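Local coordinates for multicopper oxidase type 1 (Nitrosomonas europaea, PDB 3G5W), which binds copper and probably works as a two-domain, laccase-like multicopper oxidase, at residues A[127-132]-A[211-216]; A[122-127]-A[189-194]; A[14-17]-A[21-24]. All blocks are in the same frame, centred on the assembly; numbering follows the deposited sequence.

Contact 1 (A[127-132]-A[211-216]); sequences NPLPIE and IAFKDG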
ATOM      1  N   ASN A 127       5.363  30.135 -10.574  1.00 30.72           N
ATOM      2  CA  ASN A 127       5.174  29.788 -11.979  1.00 31.10           C
ATOM      3  C   ASN A 127       4.552  28.395 -12.143  1.00 30.24           C
ATOM      4  O   ASN A 127       5.268  27.390 -12.225  1.00 30.51           O
ATOM      5  CB  ASN A 127       6.500  29.897 -12.731  1.00 31.55           C
ATOM      6  CG  ASN A 127       7.016  31.320 -12.780  1.00 33.27           C
ATOM      7  OD1 ASN A 127       6.391  32.200 -13.377  1.00 35.68           O
ATOM      8  ND2 ASN A 127       8.154  31.559 -12.140  1.00 35.08           N
ATOM      9  N   PRO A 128       3.210  28.333 -12.169  1.00 29.81           N
ATOM     10  CA  PRO A 128       2.513  27.056 -12.319  1.00 29.21           C
ATOM     11  C   PRO A 128       2.803  26.406 -13.670  1.00 28.84           C
ATOM     12  O   PRO A 128       3.011  27.108 -14.668  1.00 28.69           O
ATOM     13  CB  PRO A 128       1.030  27.443 -12.223  1.00 29.40           C
ATOM     14  CG  PRO A 128       0.999  28.804 -11.643  1.00 29.53           C
ATOM     15  CD  PRO A 128       2.272  29.462 -12.055  1.00 29.59           C
ATOM     16  N   LEU A 129       2.824  25.076 -13.688  1.00 28.09           N
ATOM     17  CA  LEU A 129       3.037  24.319 -14.919  1.00 27.35           C
ATOM     18  C   LEU A 129       1.803  24.414 -15.821  1.00 26.53           C
ATOM     19  O   LEU A 129       0.711  24.688 -15.331  1.00 25.96           O
ATOM     20  CB  LEU A 129       3.359  22.856 -14.603  1.00 27.61           C
ATOM     21  CG  LEU A 129       4.554  22.514 -13.704  1.00 28.56           C
ATOM     22  CD1 LEU A 129       4.622  21.008 -13.542  1.00 29.02           C
ATOM     23  CD2 LEU A 129       5.883  23.050 -14.248  1.00 30.32           C
ATOM     24  N   PRO A 130       1.975  24.206 -17.145  1.00 26.05           N
ATOM     25  CA  PRO A 130       0.835  24.277 -18.074  1.00 25.46           C
ATOM     26  C   PRO A 130      -0.390  23.452 -17.645  1.00 24.98           C
ATOM     27  O   PRO A 130      -1.516  23.945 -17.743  1.00 24.71           O
ATOM     28  CB  PRO A 130       1.425  23.759 -19.387  1.00 25.28           C
ATOM     29  CG  PRO A 130       2.860  24.152 -19.314  1.00 25.92           C
ATOM     30  CD  PRO A 130       3.237  23.933 -17.862  1.00 26.06           C
ATOM     31  N   ILE A 131      -0.183  22.227 -17.163  1.00 24.50           N
ATOM     32  CA  ILE A 131      -1.306  21.403 -16.692  1.00 24.52           C
ATOM     33  C   ILE A 131      -2.108  22.077 -15.555  1.00 24.15           C
ATOM     34  O   ILE A 131      -3.341  22.036 -15.556  1.00 24.15           O
ATOM     35  CB  ILE A 131      -0.878  19.943 -16.339  1.00 24.57           C
ATOM     36  CG1 ILE A 131      -2.117  19.033 -16.261  1.00 25.00           C
ATOM     37  CG2 ILE A 131      -0.004  19.905 -15.063  1.00 24.64           C
ATOM     38  CD1 ILE A 131      -1.820  17.552 -16.233  1.00 24.61           C
ATOM     39  N   GLU A 132      -1.410  22.726 -14.621  1.00 23.72           N
ATOM     40  CA  GLU A 132      -2.066  23.452 -13.525  1.00 23.65           C
ATOM     41  C   GLU A 132      -2.944  24.604 -14.020  1.00 23.54           C
ATOM     42  O   GLU A 132      -3.978  24.912 -13.421  1.00 23.24           O
ATOM     43  CB  GLU A 132      -1.033  23.990 -12.530  1.00 23.58           C
ATOM     44  CG  GLU A 132      -0.073  22.948 -11.967  1.00 24.05           C
ATOM     45  CD  GLU A 132       0.856  23.533 -10.903  1.00 24.22           C
ATOM     46  OE1 GLU A 132       2.052  23.767 -11.210  1.00 24.08           O
ATOM     47  OE2 GLU A 132       0.379  23.779  -9.766  1.00 24.07           O
ATOM     48  N   ILE A 211      -2.707  11.188 -12.437  1.00 18.69           N
ATOM     49  CA  ILE A 211      -1.952  11.367 -11.194  1.00 18.73           C
ATOM     50  C   ILE A 211      -0.763  12.257 -11.536  1.00 18.46           C
ATOM     51  O   ILE A 211       0.214  11.794 -12.128  1.00 18.63           O
ATOM     52  CB  ILE A 211      -1.507  10.005 -10.599  1.00 18.66           C
ATOM     53  CG1 ILE A 211      -2.727   9.089 -10.419  1.00 19.52           C
ATOM     54  CG2 ILE A 211      -0.769  10.214  -9.271  1.00 19.75           C
ATOM     55  CD1 ILE A 211      -2.420   7.620 -10.250  1.00 20.93           C
ATOM     56  N   ALA A 212      -0.865  13.537 -11.183  1.00 17.91           N
ATOM     57  CA  ALA A 212       0.060  14.555 -11.698  1.00 17.75           C
ATOM     58  C   ALA A 212       1.115  15.069 -10.709  1.00 17.70           C
ATOM     59  O   ALA A 212       2.163  15.581 -11.129  1.00 17.38           O
ATOM     60  CB  ALA A 212      -0.725  15.724 -12.287  1.00 17.87           C
ATOM     61  N   PHE A 213       0.822  14.967  -9.413  1.00 17.41           N
ATOM     62  CA  PHE A 213       1.751  15.406  -8.365  1.00 17.90           C
ATOM     63  C   PHE A 213       1.780  14.396  -7.222  1.00 17.98           C
ATOM     64  O   PHE A 213       0.744  13.823  -6.872  1.00 17.23           O
ATOM     65  CB  PHE A 213       1.348  16.781  -7.796  1.00 18.08           C
ATOM     66  CG  PHE A 213       1.399  17.913  -8.797  1.00 19.29           C
ATOM     67  CD1 PHE A 213       2.450  18.818  -8.786  1.00 19.44           C
ATOM     68  CD2 PHE A 213       0.369  18.092  -9.726  1.00 20.45           C
ATOM     69  CE1 PHE A 213       2.501  19.869  -9.697  1.00 20.89           C
ATOM     70  CE2 PHE A 213       0.409  19.141 -10.640  1.00 20.76           C
ATOM     71  CZ  PHE A 213       1.479  20.028 -10.627  1.00 19.68           C
ATOM     72  N   LYS A 214       2.970  14.178  -6.662  1.00 18.20           N
ATOM     73  CA  LYS A 214       3.131  13.408  -5.426  1.00 18.80           C
ATOM     74  C   LYS A 214       3.869  14.266  -4.423  1.00 18.46           C
ATOM     75  O   LYS A 214       4.893  14.861  -4.755  1.00 18.53           O
ATOM     76  CB  LYS A 214       3.904  12.096  -5.644  1.00 18.66           C
ATOM     77  CG  LYS A 214       4.275  11.391  -4.315  1.00 19.38           C
ATOM     78  CD  LYS A 214       5.084  10.113  -4.496  1.00 20.12           C
ATOM     79  CE  LYS A 214       5.727   9.668  -3.158  1.00 20.30           C
ATOM     80  NZ  LYS A 214       4.795   9.763  -1.977  1.00 20.24           N
ATOM     81  N   ASP A 215       3.339  14.328  -3.200  1.00 18.94           N
ATOM     82  CA  ASP A 215       3.926  15.106  -2.098  1.00 19.50           C
ATOM     83  C   ASP A 215       4.285  16.534  -2.519  1.00 19.81           C
ATOM     84  O   ASP A 215       5.300  17.082  -2.091  1.00 19.53           O
ATOM     85  CB  ASP A 215       5.163  14.397  -1.521  1.00 19.49           C
ATOM     86  CG  ASP A 215       4.867  12.985  -1.018  1.00 20.01           C
ATOM     87  OD1 ASP A 215       5.839  12.264  -0.704  1.00 19.68           O
ATOM     88  OD2 ASP A 215       3.680  12.587  -0.939  1.00 19.56           O
ATOM     89  N   GLY A 216       3.457  17.120  -3.377  1.00 20.35           N
ATOM     90  CA  GLY A 216       3.664  18.488  -3.826  1.00 21.20           C
ATOM     91  C   GLY A 216       4.445  18.600  -5.123  1.00 21.84           C
ATOM     92  O   GLY A 216       4.284  19.581  -5.845  1.00 22.25           O
TER
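E132 sets its side chain against the outer end of the F213 ring. The contact joins the connection between the two cupredoxin domains to a sheet of the second domain. E132 lies on a short, weakly bonded helical turn (130-133), F213 on strand 209-214. That strand carries a classic beta bulge: A212 and F213 both face D237 of strand 235-241. Both CB atoms also point toward segment 127-132.

The closest meeting is between E132 and the ring. The CG methylene and the carboxylate carbon CD of E132 both lie 3.6 Å from F213 CZ. The two side chains cross at about a right angle, with carboxylate and ring planes 62° apart. The approach to the ring is oblique.

The apolar pairs are looser. L129 CD1 comes within 4.4 Å of F213 CZ. I131 CD1 meets the methyl CB of A212 at 4.5 Å. P218 packs on both L129 and F213, so strand 217-225 completes this patch. K214 and D215, farther along, both bond to T227 of the second subunit.

No hydrogen bond crosses between the segments. The E132 carboxylate is held in other ways. R189 makes a cation-pi contact with F213 and a salt bridge to E132 OE2. The other oxygen of E132 bonds within its own segment. With CG anti to the carbonyl carbon (chi1 -54°), the carboxylate reaches back to the start of the turn. There L129 N donates to E132 OE1 at 2.9 Å, nearly straight at 168°, from above the carboxylate plane.

Contact 2 (A[122-127]-A[189-194]); sequences IVEPKN and RLRLIG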
ATOM      1  N   ILE A 122      -1.882  24.879   1.425  1.00 17.38           N
ATOM      2  CA  ILE A 122      -1.738  24.940  -0.032  1.00 17.89           C
ATOM      3  C   ILE A 122      -0.786  26.062  -0.421  1.00 18.38           C
ATOM      4  O   ILE A 122      -1.068  27.241  -0.193  1.00 18.55           O
ATOM      5  CB  ILE A 122      -3.094  25.088  -0.773  1.00 17.76           C
ATOM      6  CG1 ILE A 122      -4.087  23.989  -0.358  1.00 17.54           C
ATOM      7  CG2 ILE A 122      -2.882  25.114  -2.296  1.00 17.73           C
ATOM      8  CD1 ILE A 122      -3.570  22.557  -0.476  1.00 17.66           C
ATOM      9  N   VAL A 123       0.353  25.680  -0.982  1.00 18.84           N
ATOM     10  CA  VAL A 123       1.365  26.637  -1.394  1.00 19.92           C
ATOM     11  C   VAL A 123       1.333  26.749  -2.916  1.00 20.75           C
ATOM     12  O   VAL A 123       1.683  25.799  -3.627  1.00 20.55           O
ATOM     13  CB  VAL A 123       2.781  26.224  -0.911  1.00 19.32           C
ATOM     14  CG1 VAL A 123       3.801  27.297  -1.253  1.00 19.66           C
ATOM     15  CG2 VAL A 123       2.782  25.950   0.587  1.00 19.86           C
ATOM     16  N   GLU A 124       0.899  27.910  -3.398  1.00 21.78           N
ATOM     17  CA  GLU A 124       0.800  28.178  -4.830  1.00 23.66           C
ATOM     18  C   GLU A 124       2.188  28.399  -5.406  1.00 24.20           C
ATOM     19  O   GLU A 124       2.979  29.131  -4.819  1.00 24.28           O
ATOM     20  CB  GLU A 124      -0.047  29.430  -5.077  1.00 23.78           C
ATOM     21  CG  GLU A 124      -1.522  29.273  -4.771  1.00 26.86           C
ATOM     22  CD  GLU A 124      -2.254  28.397  -5.779  1.00 29.85           C
ATOM     23  OE1 GLU A 124      -1.890  28.427  -6.979  1.00 33.16           O
ATOM     24  OE2 GLU A 124      -3.196  27.678  -5.382  1.00 29.62           O
ATOM     25  N   PRO A 125       2.499  27.760  -6.550  1.00 25.25           N
ATOM     26  CA  PRO A 125       3.790  28.026  -7.188  1.00 26.04           C
ATOM     27  C   PRO A 125       3.800  29.410  -7.845  1.00 27.09           C
ATOM     28  O   PRO A 125       2.758  29.876  -8.317  1.00 26.84           O
ATOM     29  CB  PRO A 125       3.900  26.917  -8.240  1.00 26.17           C
ATOM     30  CG  PRO A 125       2.482  26.560  -8.560  1.00 25.70           C
ATOM     31  CD  PRO A 125       1.695  26.770  -7.300  1.00 25.24           C
ATOM     32  N   LYS A 126       4.957  30.068  -7.854  1.00 28.51           N
ATOM     33  CA  LYS A 126       5.069  31.374  -8.514  1.00 29.87           C
ATOM     34  C   LYS A 126       4.879  31.249 -10.025  1.00 30.41           C
ATOM     35  O   LYS A 126       4.291  32.131 -10.662  1.00 30.74           O
ATOM     36  CB  LYS A 126       6.396  32.054  -8.187  1.00 30.34           C
ATOM     37  CG  LYS A 126       6.443  32.671  -6.797  1.00 31.69           C
ATOM     38  CD  LYS A 126       7.304  33.935  -6.783  1.00 33.74           C
ATOM     39  CE  LYS A 126       8.052  34.081  -5.471  1.00 34.85           C
ATOM     40  NZ  LYS A 126       9.130  33.050  -5.311  1.00 35.73           N
ATOM     41  N   ASN A 127       5.363  30.135 -10.574  1.00 30.72           N
ATOM     42  CA  ASN A 127       5.174  29.788 -11.979  1.00 31.10           C
ATOM     43  C   ASN A 127       4.552  28.395 -12.143  1.00 30.24           C
ATOM     44  O   ASN A 127       5.268  27.390 -12.225  1.00 30.51           O
ATOM     45  CB  ASN A 127       6.500  29.897 -12.731  1.00 31.55           C
ATOM     46  CG  ASN A 127       7.016  31.320 -12.780  1.00 33.27           C
ATOM     47  OD1 ASN A 127       6.391  32.200 -13.377  1.00 35.68           O
ATOM     48  ND2 ASN A 127       8.154  31.559 -12.140  1.00 35.08           N
ATOM     49  N   ARG A 189      -9.028  19.493 -10.081  1.00 17.95           N
ATOM     50  CA  ARG A 189      -7.842  19.024  -9.404  1.00 17.53           C
ATOM     51  C   ARG A 189      -8.294  18.542  -8.035  1.00 17.21           C
ATOM     52  O   ARG A 189      -8.792  19.332  -7.239  1.00 17.67           O
ATOM     53  CB  ARG A 189      -6.856  20.177  -9.279  1.00 17.34           C
ATOM     54  CG  ARG A 189      -5.534  19.846  -8.610  1.00 17.57           C
ATOM     55  CD  ARG A 189      -4.634  21.082  -8.634  1.00 17.81           C
ATOM     56  NE  ARG A 189      -3.322  20.810  -8.054  1.00 17.65           N
ATOM     57  CZ  ARG A 189      -2.221  21.513  -8.314  1.00 18.71           C
ATOM     58  NH1 ARG A 189      -1.071  21.180  -7.740  1.00 18.90           N
ATOM     59  NH2 ARG A 189      -2.260  22.541  -9.157  1.00 18.45           N
ATOM     60  N   LEU A 190      -8.166  17.240  -7.790  1.00 16.87           N
ATOM     61  CA  LEU A 190      -8.432  16.678  -6.474  1.00 16.64           C
ATOM     62  C   LEU A 190      -7.128  16.523  -5.704  1.00 16.75           C
ATOM     63  O   LEU A 190      -6.246  15.746  -6.088  1.00 16.50           O
ATOM     64  CB  LEU A 190      -9.142  15.325  -6.576  1.00 17.11           C
ATOM     65  CG  LEU A 190     -10.362  15.175  -7.489  1.00 17.50           C
ATOM     66  CD1 LEU A 190     -10.825  13.715  -7.487  1.00 19.67           C
ATOM     67  CD2 LEU A 190     -11.495  16.113  -7.088  1.00 19.11           C
ATOM     68  N   ARG A 191      -7.011  17.268  -4.614  1.00 16.51           N
ATOM     69  CA  ARG A 191      -5.819  17.200  -3.777  1.00 16.69           C
ATOM     70  C   ARG A 191      -6.088  16.200  -2.648  1.00 16.52           C
ATOM     71  O   ARG A 191      -6.759  16.523  -1.663  1.00 16.53           O
ATOM     72  CB  ARG A 191      -5.463  18.594  -3.250  1.00 16.78           C
ATOM     73  CG  ARG A 191      -5.241  19.645  -4.357  1.00 17.37           C
ATOM     74  CD  ARG A 191      -4.941  21.019  -3.762  1.00 17.88           C
ATOM     75  NE  ARG A 191      -4.715  22.053  -4.780  1.00 18.37           N
ATOM     76  CZ  ARG A 191      -3.536  22.602  -5.058  1.00 18.96           C
ATOM     77  NH1 ARG A 191      -2.435  22.219  -4.416  1.00 17.95           N
ATOM     78  NH2 ARG A 191      -3.455  23.553  -5.987  1.00 20.03           N
ATOM     79  N   LEU A 192      -5.602  14.971  -2.825  1.00 16.04           N
ATOM     80  CA  LEU A 192      -5.856  13.894  -1.872  1.00 16.00           C
ATOM     81  C   LEU A 192      -4.769  13.901  -0.812  1.00 16.13           C
ATOM     82  O   LEU A 192      -3.584  13.904  -1.137  1.00 16.46           O
ATOM     83  CB  LEU A 192      -5.877  12.526  -2.581  1.00 15.82           C
ATOM     84  CG  LEU A 192      -6.760  12.339  -3.825  1.00 16.23           C
ATOM     85  CD1 LEU A 192      -6.611  10.920  -4.372  1.00 16.30           C
ATOM     86  CD2 LEU A 192      -8.225  12.666  -3.534  1.00 15.43           C
ATOM     87  N   ILE A 193      -5.176  13.911   0.455  1.00 16.10           N
ATOM     88  CA  ILE A 193      -4.231  13.918   1.568  1.00 16.16           C
ATOM     89  C   ILE A 193      -4.506  12.718   2.471  1.00 16.73           C
ATOM     90  O   ILE A 193      -5.624  12.537   2.946  1.00 16.54           O
ATOM     91  CB  ILE A 193      -4.272  15.257   2.371  1.00 16.03           C
ATOM     92  CG1 ILE A 193      -4.100  16.462   1.418  1.00 15.74           C
ATOM     93  CG2 ILE A 193      -3.185  15.257   3.462  1.00 14.82           C
ATOM     94  CD1 ILE A 193      -4.332  17.842   2.053  1.00 16.87           C
ATOM     95  N   GLY A 194      -3.485  11.884   2.659  1.00 17.26           N
ATOM     96  CA  GLY A 194      -3.588  10.699   3.505  1.00 17.66           C
ATOM     97  C   GLY A 194      -3.368  11.068   4.961  1.00 18.12           C
ATOM     98  O   GLY A 194      -2.276  10.900   5.500  1.00 17.98           O
TER
HETATM   99  O   HOH W   1      -0.183  24.050  -5.208  1.00 18.62           O
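The CG2 methyl of I122 sits over one face of the R191 guanidinium, at the buried interface between the two cupredoxin domains. I122 is on strand 118-124 of the first domain. R191 is on strand 187-194 of the second. The strands belong to different sheets, and side chains bridge the gap.

The tight part is I122 against R191. I122 CG2 is 3.6 Å from R191 NH1 and 3.8 Å from R191 CZ, offset toward the rim of the group. I122 CD1 lies 3.9 Å from R191 CD, so the isoleucine covers part of the aliphatic stem as well. The arginine chain is extended from CG to NE (chi2 178°), which carries its head across to the first domain. The opposite face of the R191 guanidinium is covered by R189, whose NE is 3.4 Å above the plane. In turn R191 NH2 lies over the centre of the R189 guanidinium. Carboxylates flank the two arginines and probably offset their charge: D138 pairs with R191 NE, and D237 with R189. T99 OG1 also bonds to R191 NH1. With an alanine here in place of R191, D138 would probably lose its charged mate and a gap would open between I122 and R189.

The side toward E124 is looser. E124 is partly exposed and bent at chi2 (-72°). Its OE2 is 4.2 Å from R191 NH2, well out of the guanidinium plane, and the position of that oxygen is less certain. Only opposite charge acts here. A water bridges R191 to the first-domain backbone. It lies at the edge of the R191 guanidinium, in plane, accepts from R191 NH1 at 3.0 Å and donates to V123 O at 3.0 Å.

Contact 3 (A[14-17]-A[21-24]); sequences IVLV and DFHT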
ATOM      1  N   ILE A  14     -17.372  17.098  17.197  1.00 21.81           N
ATOM      2  CA  ILE A  14     -17.792  17.008  15.791  1.00 21.68           C
ATOM      3  C   ILE A  14     -18.659  15.767  15.600  1.00 21.45           C
ATOM      4  O   ILE A  14     -18.666  14.874  16.447  1.00 21.44           O
ATOM      5  CB  ILE A  14     -16.588  16.999  14.792  1.00 21.67           C
ATOM      6  CG1 ILE A  14     -15.747  15.717  14.919  1.00 21.35           C
ATOM      7  CG2 ILE A  14     -15.730  18.271  14.941  1.00 21.26           C
ATOM      8  CD1 ILE A  14     -14.737  15.509  13.769  1.00 21.57           C
ATOM      9  N   VAL A  15     -19.401  15.732  14.499  1.00 21.19           N
ATOM     10  CA  VAL A  15     -20.247  14.596  14.153  1.00 21.19           C
ATOM     11  C   VAL A  15     -19.811  14.059  12.789  1.00 20.96           C
ATOM     12  O   VAL A  15     -19.833  14.787  11.795  1.00 21.03           O
ATOM     13  CB  VAL A  15     -21.751  14.991  14.118  1.00 21.13           C
ATOM     14  CG1 VAL A  15     -22.604  13.818  13.651  1.00 21.74           C
ATOM     15  CG2 VAL A  15     -22.217  15.482  15.495  1.00 21.71           C
ATOM     16  N   LEU A  16     -19.401  12.796  12.750  1.00 20.62           N
ATOM     17  CA  LEU A  16     -18.916  12.192  11.507  1.00 20.70           C
ATOM     18  C   LEU A  16     -20.075  11.891  10.552  1.00 20.78           C
ATOM     19  O   LEU A  16     -20.070  12.321   9.396  1.00 20.77           O
ATOM     20  CB  LEU A  16     -18.103  10.923  11.800  1.00 19.94           C
ATOM     21  CG  LEU A  16     -16.919  11.005  12.774  1.00 20.35           C
ATOM     22  CD1 LEU A  16     -16.185   9.665  12.819  1.00 18.75           C
ATOM     23  CD2 LEU A  16     -15.947  12.137  12.412  1.00 18.64           C
ATOM     24  N   VAL A  17     -21.054  11.146  11.056  1.00 20.95           N
ATOM     25  CA  VAL A  17     -22.278  10.791  10.337  1.00 21.83           C
ATOM     26  C   VAL A  17     -23.337  10.488  11.370  1.00 21.94           C
ATOM     27  O   VAL A  17     -23.009  10.072  12.478  1.00 21.51           O
ATOM     28  CB  VAL A  17     -22.191   9.466   9.537  1.00 21.72           C
ATOM     29  CG1 VAL A  17     -22.540   9.665   8.069  1.00 22.45           C
ATOM     30  CG2 VAL A  17     -20.902   8.698   9.805  1.00 23.38           C
ATOM     31  N   ASP A  21     -20.699  10.969  17.051  1.00 24.55           N
ATOM     32  CA  ASP A  21     -19.911  12.141  17.403  1.00 24.48           C
ATOM     33  C   ASP A  21     -18.496  11.751  17.828  1.00 23.77           C
ATOM     34  O   ASP A  21     -18.218  10.576  18.076  1.00 23.25           O
ATOM     35  CB  ASP A  21     -20.621  12.998  18.470  1.00 24.78           C
ATOM     36  CG  ASP A  21     -20.645  12.346  19.853  1.00 26.77           C
ATOM     37  OD1 ASP A  21     -20.424  11.123  19.976  1.00 28.75           O
ATOM     38  OD2 ASP A  21     -20.906  13.074  20.834  1.00 29.50           O
ATOM     39  N   PHE A  22     -17.601  12.736  17.883  1.00 22.96           N
ATOM     40  CA  PHE A  22     -16.228  12.495  18.306  1.00 22.50           C
ATOM     41  C   PHE A  22     -15.676  13.700  19.057  1.00 22.14           C
ATOM     42  O   PHE A  22     -15.974  14.836  18.705  1.00 21.82           O
ATOM     43  CB  PHE A  22     -15.344  12.186  17.090  1.00 22.32           C
ATOM     44  CG  PHE A  22     -14.546  10.920  17.233  1.00 22.16           C
ATOM     45  CD1 PHE A  22     -13.298  10.930  17.851  1.00 22.77           C
ATOM     46  CD2 PHE A  22     -15.051   9.714  16.765  1.00 22.46           C
ATOM     47  CE1 PHE A  22     -12.563   9.751  17.988  1.00 22.04           C
ATOM     48  CE2 PHE A  22     -14.325   8.536  16.894  1.00 21.80           C
ATOM     49  CZ  PHE A  22     -13.079   8.557  17.512  1.00 21.35           C
ATOM     50  N   HIS A  23     -14.871  13.436  20.085  1.00 21.87           N
ATOM     51  CA  HIS A  23     -14.166  14.467  20.835  1.00 21.59           C
ATOM     52  C   HIS A  23     -12.850  14.769  20.108  1.00 21.08           C
ATOM     53  O   HIS A  23     -12.047  13.863  19.862  1.00 21.38           O
ATOM     54  CB  HIS A  23     -13.898  13.974  22.261  1.00 21.66           C
ATOM     55  CG  HIS A  23     -13.374  15.023  23.195  1.00 22.88           C
ATOM     56  ND1 HIS A  23     -12.312  15.846  22.885  1.00 24.12           N
ATOM     57  CD2 HIS A  23     -13.746  15.350  24.455  1.00 22.99           C
ATOM     58  CE1 HIS A  23     -12.067  16.649  23.906  1.00 23.95           C
ATOM     59  NE2 HIS A  23     -12.927  16.372  24.869  1.00 23.69           N
ATOM     60  N   THR A  24     -12.645  16.032  19.751  1.00 20.32           N
ATOM     61  CA  THR A  24     -11.462  16.443  19.001  1.00 20.02           C
ATOM     62  C   THR A  24     -10.732  17.598  19.677  1.00 19.73           C
ATOM     63  O   THR A  24     -11.326  18.361  20.454  1.00 19.62           O
ATOM     64  CB  THR A  24     -11.808  16.860  17.542  1.00 20.03           C
ATOM     65  OG1 THR A  24     -12.669  18.010  17.551  1.00 20.53           O
ATOM     66  CG2 THR A  24     -12.473  15.718  16.778  1.00 19.95           C
TER
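I14 and F22 bond to each other through both their backbone polar groups, as an antiparallel hydrogen-bonded pair. I14 N donates to F22 O at 3.1 Å, almost straight at 170°. F22 N returns the bond to I14 O at 2.8 Å. This one is more bent, at 151°. I14 O has a second neighbour: D21 CA approaches it to 3.2 Å in a CA-H...O contact.

The next pair, V15 with D21, is non-hydrogen-bonded, with CA atoms 4.1 Å apart. V15 O and the D21 carboxylate have partners outside the pair. V15 O accepts from K172 NZ. D21 OD2 forms a salt bridge with R13 NH1, and D21 OD1 takes a weak hydrogen bond from N152 ND2. Toward the other end, T24 OG1 donates to T12 O. The T24 backbone also bonds to T12, and that of L16 to S173.

The apolar parts of I14, F22 and T24 pack beside these bonds. The methyl CG2 of T24 touches I14 CG1 and I14 CD1, each at 3.8 Å, and the two side chains cross at about a right angle. I14 CG1 sits between the backbone N and the carbonyl carbon (chi1 67°), which turns that branch toward the threonine. The chain turns a corner at L16, whose end still reaches the phenylalanine: L16 CD1 is 4.1 Å from F22 CD2, oblique to the ring. W146 of strand 137-146 meets the F22 ring edge-to-face and touches I14 and L16.

T24 lies near the mononuclear copper site, its side chain about 7 Å from that of M117, a copper ligand. This is the turn end of the beta hairpin of strands 2-15 and 20-27, in the first cupredoxin domain.

How the contacts relate
Contact 3 comes first along the chain and closes before the others open. Contacts 1 and 2 then interlock: their segments alternate and share N127. Their centres are about 8 Å apart, and they touch directly. Strands 187-194 and 209-214 lie in one six-stranded sheet of the second domain, with strand 235-241 between them. Contact 3 is on the opposite side of the chain's centre, with its centre about 33 Å from that of contact 1 and about 27 Å from that of contact 2. Yet it packs on strands 137-146 and 166-169 of the same sheet. The two cupredoxin domains therefore meet at well-separated places along one sheet.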